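Local coordinates for protein putative acyl-CoA thioester hydrolase YbhC (Escherichia coli K-12, PDB 3GRH) that is a putative thioesterase of the outer membrane, built as a pectinesterase-family beta-helix but without pectin binding or pectinesterase activity, at residues Gly189-Trp197 with His223-Asp231. Numbering follows the deposited sequence.
Sequences GVLCSAVFW and HPAVALRTD
Arg-229 reaches along Trp-197 with a fully extended chain, its CG anti to the backbone N (chi1 172°). Arg-229 CB packs on Ala-194 CB at 3.7 Å. CG and CD pass Trp-197 CD1, and CD makes a CH-pi contact over the five-membered ring. Arg-229 NE gives a hydrogen bond to Asp-231 OD1 at 3.0 Å, in the guanidinium plane and on the syn lone pair, as part of a salt bridge. CZ lies over the indole, where guanidinium and ring stack with centres 3.9 Å apart and planes at 23°. Leu-191 CD2 lies over the opposite guanidinium face, offset toward its rim. NH1 hydrogen-bonds Asn-258 OD1, and NH2 makes a weak hydrogen bond to Asp-231 OD2. Trp-197 NE1 donates to Asp-231 OD2 at 3.0 Å, in the ring plane but from above the carboxylate. Asp-231 thus ties ring and guanidinium together, and Thr-252 and Gln-199 hold it from outside. A leucine in place of Arg-229 would probably leave the buried Asp-231 carboxylate without its positive mate and the indole without its flat cover.

Toward the other end, Val-226 N donates to Ser-193 OG at 3.1 Å, nearly straight (173°). This hydroxyl donates in turn to Val-190 O. Val-190 CG2 meets Pro-224 CB at 3.6 Å. The side chain of Val-190 lies about 8 Å from that of Asp-280, the predicted nucleophile.

The hydrogen bonds from Phe-196 N to Ala-227 O and from Arg-229 N to Phe-196 O join the backbones as parallel strands on successive turns of the beta-helix. Strand 196-198 lies between strands 115-123 and 228-230, with helix 174-181 against Trp-197 and strand 249-251 next after 228-230.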
loop_
_atom_site.group_PDB
_atom_site.type_symbol
_atom_site.label_atom_id
_atom_site.label_comp_id
_atom_site.label_asym_id
_atom_site.label_seq_id
_atom_site.Cartn_x
_atom_site.Cartn_y
_atom_site.Cartn_z
ATOM N N GLY A 189 -10.464 15.298 -2.595
ATOM C CA GLY A 189 -10.541 13.850 -2.787
ATOM C C GLY A 189 -9.364 13.019 -2.344
ATOM O O GLY A 189 -8.259 13.539 -2.214
ATOM N N VAL A 190 -9.586 11.723 -2.143
ATOM C CA VAL A 190 -8.522 10.837 -1.608
ATOM C C VAL A 190 -7.316 10.822 -2.522
ATOM O O VAL A 190 -6.144 10.761 -2.038
ATOM C CB VAL A 190 -9.071 9.418 -1.360
ATOM C CG1 VAL A 190 -9.616 8.799 -2.626
ATOM C CG2 VAL A 190 -8.025 8.463 -0.695
ATOM N N LEU A 191 -7.534 10.811 -3.830
ATOM C CA LEU A 191 -6.424 10.711 -4.791
ATOM C C LEU A 191 -5.544 11.979 -4.851
ATOM O O LEU A 191 -4.597 12.024 -5.661
ATOM C CB LEU A 191 -6.941 10.373 -6.210
ATOM C CG LEU A 191 -7.485 8.946 -6.355
ATOM C CD1 LEU A 191 -7.625 8.568 -7.783
ATOM C CD2 LEU A 191 -6.560 7.899 -5.697
ATOM N N CYS A 192 -5.844 12.992 -4.059
ATOM C CA CYS A 192 -4.991 14.141 -3.916
ATOM C C CYS A 192 -4.526 14.323 -2.505
ATOM O O CYS A 192 -3.876 15.328 -2.199
ATOM C CB CYS A 192 -5.740 15.387 -4.271
ATOM S SG CYS A 192 -6.294 15.386 -6.015
ATOM N N SER A 193 -4.859 13.418 -1.601
ATOM C CA SER A 193 -4.523 13.635 -0.183
ATOM C C SER A 193 -3.174 13.061 0.210
ATOM O O SER A 193 -2.821 13.110 1.342
ATOM C CB SER A 193 -5.598 12.990 0.741
ATOM O OG SER A 193 -5.533 11.558 0.638
ATOM N N ALA A 194 -2.416 12.513 -0.729
ATOM C CA ALA A 194 -1.147 11.874 -0.380
ATOM C C ALA A 194 -0.050 12.811 -0.004
ATOM O O ALA A 194 0.188 13.774 -0.756
ATOM C CB ALA A 194 -0.661 10.878 -1.536
ATOM N N VAL A 195 0.713 12.473 1.027
ATOM C CA VAL A 195 1.923 13.245 1.394
ATOM C C VAL A 195 3.031 12.923 0.405
ATOM O O VAL A 195 3.734 13.791 -0.061
ATOM C CB VAL A 195 2.361 12.934 2.856
ATOM C CG1 VAL A 195 3.688 13.648 3.164
ATOM C CG2 VAL A 195 1.229 13.314 3.837
ATOM N N PHE A 196 3.244 11.635 0.158
ATOM C CA PHE A 196 4.279 11.134 -0.730
ATOM C C PHE A 196 3.538 10.447 -1.850
ATOM O O PHE A 196 2.819 9.489 -1.620
ATOM C CB PHE A 196 5.190 10.139 0.025
ATOM C CG PHE A 196 6.441 9.840 -0.627
ATOM C CD1 PHE A 196 7.662 10.299 -0.108
ATOM C CD2 PHE A 196 6.476 9.162 -1.777
ATOM C CE1 PHE A 196 8.824 10.014 -0.725
ATOM C CE2 PHE A 196 7.715 8.915 -2.461
ATOM C CZ PHE A 196 8.862 9.361 -1.887
ATOM N N TRP A 197 3.711 10.949 -3.068
ATOM C CA TRP A 197 3.047 10.379 -4.254
ATOM C C TRP A 197 4.064 10.186 -5.322
ATOM O O TRP A 197 4.738 11.089 -5.736
ATOM C CB TRP A 197 2.006 11.340 -4.740
ATOM C CG TRP A 197 1.295 11.022 -5.998
ATOM C CD1 TRP A 197 1.252 9.828 -6.646
ATOM C CD2 TRP A 197 0.449 11.910 -6.762
ATOM N NE1 TRP A 197 0.489 9.941 -7.777
ATOM C CE2 TRP A 197 0.038 11.216 -7.892
ATOM C CE3 TRP A 197 0.143 13.269 -6.664
ATOM C CZ2 TRP A 197 -0.763 11.786 -8.864
ATOM C CZ3 TRP A 197 -0.697 13.803 -7.580
ATOM C CH2 TRP A 197 -1.119 13.097 -8.672
ATOM N N HIS A 223 -12.447 10.482 6.453
ATOM C CA HIS A 223 -11.354 11.399 6.376
ATOM C C HIS A 223 -10.163 10.771 5.713
ATOM O O HIS A 223 -9.200 10.475 6.395
ATOM C CB HIS A 223 -10.978 11.835 7.787
ATOM C CG HIS A 223 -12.033 12.676 8.432
ATOM N ND1 HIS A 223 -12.315 13.945 7.995
ATOM C CD2 HIS A 223 -12.852 12.435 9.480
ATOM C CE1 HIS A 223 -13.296 14.452 8.744
ATOM N NE2 HIS A 223 -13.643 13.547 9.650
ATOM N N PRO A 224 -10.245 10.563 4.401
ATOM C CA PRO A 224 -9.125 9.932 3.679
ATOM C C PRO A 224 -7.897 10.799 3.843
ATOM O O PRO A 224 -7.910 11.992 3.577
ATOM C CB PRO A 224 -9.609 9.904 2.239
ATOM C CG PRO A 224 -11.044 10.217 2.321
ATOM C CD PRO A 224 -11.297 11.025 3.483
ATOM N N ALA A 225 -6.781 10.205 4.210
ATOM C CA ALA A 225 -5.589 10.935 4.384
ATOM C C ALA A 225 -4.385 10.013 4.109
ATOM O O ALA A 225 -3.738 9.461 5.037
ATOM C CB ALA A 225 -5.570 11.484 5.768
ATOM N N VAL A 226 -4.052 9.951 2.833
ATOM C CA VAL A 226 -3.023 9.039 2.388
ATOM C C VAL A 226 -1.658 9.505 2.818
ATOM O O VAL A 226 -1.313 10.686 2.683
ATOM C CB VAL A 226 -3.098 8.888 0.827
ATOM C CG1 VAL A 226 -1.972 7.973 0.346
ATOM C CG2 VAL A 226 -4.465 8.396 0.379
ATOM N N ALA A 227 -0.857 8.565 3.323
ATOM C CA ALA A 227 0.529 8.794 3.638
ATOM C C ALA A 227 1.357 8.597 2.377
ATOM O O ALA A 227 2.014 9.472 1.949
ATOM C CB ALA A 227 0.989 7.887 4.725
ATOM N N LEU A 228 1.309 7.399 1.800
ATOM C CA LEU A 228 2.138 7.029 0.621
ATOM C C LEU A 228 1.181 6.554 -0.445
ATOM O O LEU A 228 0.469 5.621 -0.238
ATOM C CB LEU A 228 3.066 5.912 0.980
ATOM C CG LEU A 228 3.927 5.420 -0.160
ATOM C CD1 LEU A 228 4.726 6.445 -0.922
ATOM C CD2 LEU A 228 4.879 4.372 0.479
ATOM N N ARG A 229 1.286 7.141 -1.632
ATOM C CA ARG A 229 0.636 6.660 -2.838
ATOM C C ARG A 229 1.677 6.284 -3.845
ATOM O O ARG A 229 2.616 7.062 -4.086
ATOM C CB ARG A 229 -0.204 7.727 -3.405
ATOM C CG ARG A 229 -0.777 7.415 -4.740
ATOM C CD ARG A 229 -1.761 8.365 -5.275
ATOM N NE ARG A 229 -2.071 8.116 -6.688
ATOM C CZ ARG A 229 -2.766 8.969 -7.428
ATOM N NH1 ARG A 229 -3.284 10.075 -6.897
ATOM N NH2 ARG A 229 -2.900 8.727 -8.703
ATOM N N THR A 230 1.560 5.098 -4.417
ATOM C CA THR A 230 2.514 4.690 -5.440
ATOM C C THR A 230 1.753 4.165 -6.646
ATOM O O THR A 230 0.841 3.385 -6.508
ATOM C CB THR A 230 3.621 3.764 -4.927
ATOM O OG1 THR A 230 4.462 3.351 -6.012
ATOM C CG2 THR A 230 3.070 2.533 -4.288
ATOM N N ASP A 231 2.126 4.670 -7.822
ATOM C CA ASP A 231 1.480 4.258 -9.103
ATOM C C ASP A 231 2.483 3.580 -10.048
ATOM O O ASP A 231 2.063 3.037 -11.099
ATOM C CB ASP A 231 0.933 5.507 -9.864
ATOM C CG ASP A 231 0.000 6.387 -9.075
ATOM O OD1 ASP A 231 -0.492 5.950 -8.007
ATOM O OD2 ASP A 231 -0.213 7.580 -9.543
#